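Local coordinates for protein autotransporter adhesin (Vibrio vulnificus, PDB 4ERR) that forms the four-helical-bundle membrane localization domain of a MARTX toxin effector and probably directs that effector to membranes of the host cell, at residues Q31-V35 with A46-L50. Numbering follows the deposited sequence.
Sequences QLDLV and ASFEL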
ATOM      1  N   GLN B  31      -6.239  -3.268  18.298  1.00 21.18           N
ATOM      2  CA  GLN B  31      -5.392  -2.997  19.456  1.00 21.48           C
ATOM      3  C   GLN B  31      -5.351  -1.502  19.789  1.00 21.52           C
ATOM      4  O   GLN B  31      -5.309  -1.114  20.977  1.00 22.68           O
ATOM      5  CB  GLN B  31      -3.994  -3.519  19.212  1.00 21.27           C
ATOM      6  CG  GLN B  31      -3.112  -3.450  20.437  1.00 21.27           C
ATOM      7  CD  GLN B  31      -3.561  -4.383  21.558  1.00 24.30           C
ATOM      8  OE1 GLN B  31      -4.183  -5.444  21.325  1.00 28.61           O
ATOM      9  NE2 GLN B  31      -3.240  -3.996  22.789  1.00 27.03           N
ATOM     10  N   LEU B  32      -5.397  -0.658  18.757  1.00 21.22           N
ATOM     11  CA  LEU B  32      -5.455   0.785  18.971  1.00 22.06           C
ATOM     12  C   LEU B  32      -6.744   1.172  19.705  1.00 23.16           C
ATOM     13  O   LEU B  32      -6.722   2.005  20.614  1.00 23.52           O
ATOM     14  CB  LEU B  32      -5.318   1.511  17.627  1.00 21.42           C
ATOM     15  CG  LEU B  32      -5.339   3.035  17.653  1.00 20.99           C
ATOM     16  CD1 LEU B  32      -4.198   3.531  18.549  1.00 23.24           C
ATOM     17  CD2 LEU B  32      -5.158   3.597  16.234  1.00 21.15           C
ATOM     18  N   ASP B  33      -7.868   0.573  19.329  1.00 24.33           N
ATOM     19  CA  ASP B  33      -9.104   0.817  20.060  1.00 25.45           C
ATOM     20  C   ASP B  33      -8.958   0.375  21.518  1.00 26.76           C
ATOM     21  O   ASP B  33      -9.412   1.087  22.402  1.00 27.70           O
ATOM     22  CB  ASP B  33     -10.291   0.120  19.390  1.00 25.97           C
ATOM     23  CG  ASP B  33     -10.940   0.952  18.303  1.00 29.06           C
ATOM     24  OD1 ASP B  33     -10.993   2.208  18.397  1.00 33.10           O
ATOM     25  OD2 ASP B  33     -11.445   0.328  17.377  1.00 35.75           O
ATOM     26  N   LEU B  34      -8.306  -0.775  21.771  1.00 25.91           N
ATOM     27  CA  LEU B  34      -8.069  -1.208  23.177  1.00 25.96           C
ATOM     28  C   LEU B  34      -7.257  -0.170  23.955  1.00 27.11           C
ATOM     29  O   LEU B  34      -7.573   0.124  25.111  1.00 27.85           O
ATOM     30  CB  LEU B  34      -7.400  -2.587  23.277  1.00 26.31           C
ATOM     31  CG  LEU B  34      -8.282  -3.745  22.784  1.00 26.65           C
ATOM     32  CD1 LEU B  34      -7.525  -5.059  22.974  1.00 27.26           C
ATOM     33  CD2 LEU B  34      -9.644  -3.778  23.513  1.00 31.15           C
ATOM     34  N   VAL B  35      -6.224   0.401  23.317  1.00 25.37           N
ATOM     35  CA  VAL B  35      -5.414   1.425  23.967  1.00 26.36           C
ATOM     36  C   VAL B  35      -6.324   2.586  24.435  1.00 26.23           C
ATOM     37  O   VAL B  35      -6.259   3.008  25.581  1.00 28.90           O
ATOM     38  CB  VAL B  35      -4.278   1.954  23.040  1.00 25.23           C
ATOM     39  CG1 VAL B  35      -3.637   3.198  23.640  1.00 26.16           C
ATOM     40  CG2 VAL B  35      -3.199   0.856  22.753  1.00 24.68           C
ATOM     41  N   ALA B  46      -1.478  -2.198  26.966  1.00 27.63           N
ATOM     42  CA  ALA B  46      -2.050  -2.249  25.634  1.00 25.61           C
ATOM     43  C   ALA B  46      -1.143  -1.522  24.627  1.00 25.38           C
ATOM     44  O   ALA B  46      -1.048  -1.935  23.454  1.00 24.01           O
ATOM     45  CB  ALA B  46      -3.472  -1.635  25.638  1.00 27.32           C
ATOM     46  N   SER B  47      -0.499  -0.439  25.083  1.00 26.18           N
ATOM     47  CA  SER B  47       0.375   0.354  24.227  1.00 27.60           C
ATOM     48  C   SER B  47       1.634  -0.404  23.855  1.00 27.39           C
ATOM     49  O   SER B  47       2.071  -0.358  22.718  1.00 27.94           O
ATOM     50  CB  SER B  47       0.718   1.690  24.888  1.00 30.12           C
ATOM     51  OG  SER B  47      -0.462   2.449  25.058  1.00 31.97           O
ATOM     52  N   PHE B  48       2.199  -1.159  24.798  1.00 27.42           N
ATOM     53  CA  PHE B  48       3.331  -2.015  24.442  1.00 29.27           C
ATOM     54  C   PHE B  48       2.974  -3.019  23.365  1.00 27.93           C
ATOM     55  O   PHE B  48       3.742  -3.257  22.434  1.00 29.74           O
ATOM     56  CB  PHE B  48       3.872  -2.759  25.661  1.00 30.96           C
ATOM     57  CG  PHE B  48       4.822  -1.941  26.485  1.00 34.58           C
ATOM     58  CD1 PHE B  48       6.143  -1.791  26.078  1.00 35.81           C
ATOM     59  CD2 PHE B  48       4.406  -1.295  27.644  1.00 40.16           C
ATOM     60  CE1 PHE B  48       7.040  -1.047  26.828  1.00 39.09           C
ATOM     61  CE2 PHE B  48       5.327  -0.533  28.417  1.00 43.52           C
ATOM     62  CZ  PHE B  48       6.631  -0.408  27.993  1.00 41.22           C
ATOM     63  N   GLU B  49       1.800  -3.623  23.480  1.00 27.24           N
ATOM     64  CA  GLU B  49       1.415  -4.616  22.503  1.00 27.25           C
ATOM     65  C   GLU B  49       1.069  -4.001  21.155  1.00 25.35           C
ATOM     66  O   GLU B  49       1.322  -4.615  20.115  1.00 25.49           O
ATOM     67  CB  GLU B  49       0.294  -5.509  23.015  1.00 28.92           C
ATOM     68  CG  GLU B  49       0.350  -6.854  22.374  1.00 35.22           C
ATOM     69  CD  GLU B  49       1.613  -7.682  22.774  1.00 36.67           C
ATOM     70  OE1 GLU B  49       2.359  -7.319  23.704  1.00 41.93           O
ATOM     71  OE2 GLU B  49       1.855  -8.710  22.164  1.00 40.49           O
ATOM     72  N   LEU B  50       0.519  -2.789  21.166  1.00 24.00           N
ATOM     73  CA  LEU B  50       0.296  -2.056  19.925  1.00 22.64           C
ATOM     74  C   LEU B  50       1.635  -1.835  19.196  1.00 24.41           C
ATOM     75  O   LEU B  50       1.752  -2.083  17.993  1.00 24.16           O
ATOM     76  CB  LEU B  50      -0.380  -0.716  20.215  1.00 22.39           C
ATOM     77  CG  LEU B  50      -0.580   0.218  19.035  1.00 21.86           C
ATOM     78  CD1 LEU B  50      -1.428  -0.437  17.967  1.00 24.49           C
ATOM     79  CD2 LEU B  50      -1.204   1.513  19.526  1.00 25.07           C
TER
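Leu-32, Val-35 and Leu-50 form the apolar centre between two helices joined by a short turn, an antiparallel helical hairpin within the four-helical-bundle membrane localization domain. Helix 7-37 runs out and helix 41-60 runs back, and within 31-35 and 46-50 their axes lie 157° apart in direction and approach to 8.9 Å. At the apolar centre, CD2 of Leu-50 lies 3.7 Å from CD1 of Leu-32 and 3.9 Å from CG2 of Val-35, so one methyl group bridges two residues almost a full turn apart on the opposite helix. The second subunit packs against this side as well: its Phe-5 rests on Leu-32 and its Val-77 on Leu-50, extending the hydrophobic core across the dimer.

Nearer the turn the small side chain of Ala-46 faces Val-35, and the helices come close there. The CA atoms of Val-35 and Ala-46 are 5.3 Å apart, and CG2 of Val-35 reaches CB of Ala-46 at 3.8 Å. Ser-47 points its CA-to-CB bond away, yet OG comes within 3.6 Å of CG1 of Val-35 while hydrogen-bonding to the carbonyl of Gln-43, one turn earlier in its own helix; its polar group is thus satisfied locally.

Toward the polar edge, the aliphatic part of Gln-31 continues the packing, with CG 3.7 Å from CA of Leu-50. Its amide then joins the helices through a carbonyl already engaged in the helical backbone: O of Ala-46 accepts a hydrogen bond from N of Leu-50 at 2.9 Å and a second from NE2 of Gln-31 at 3.1 Å.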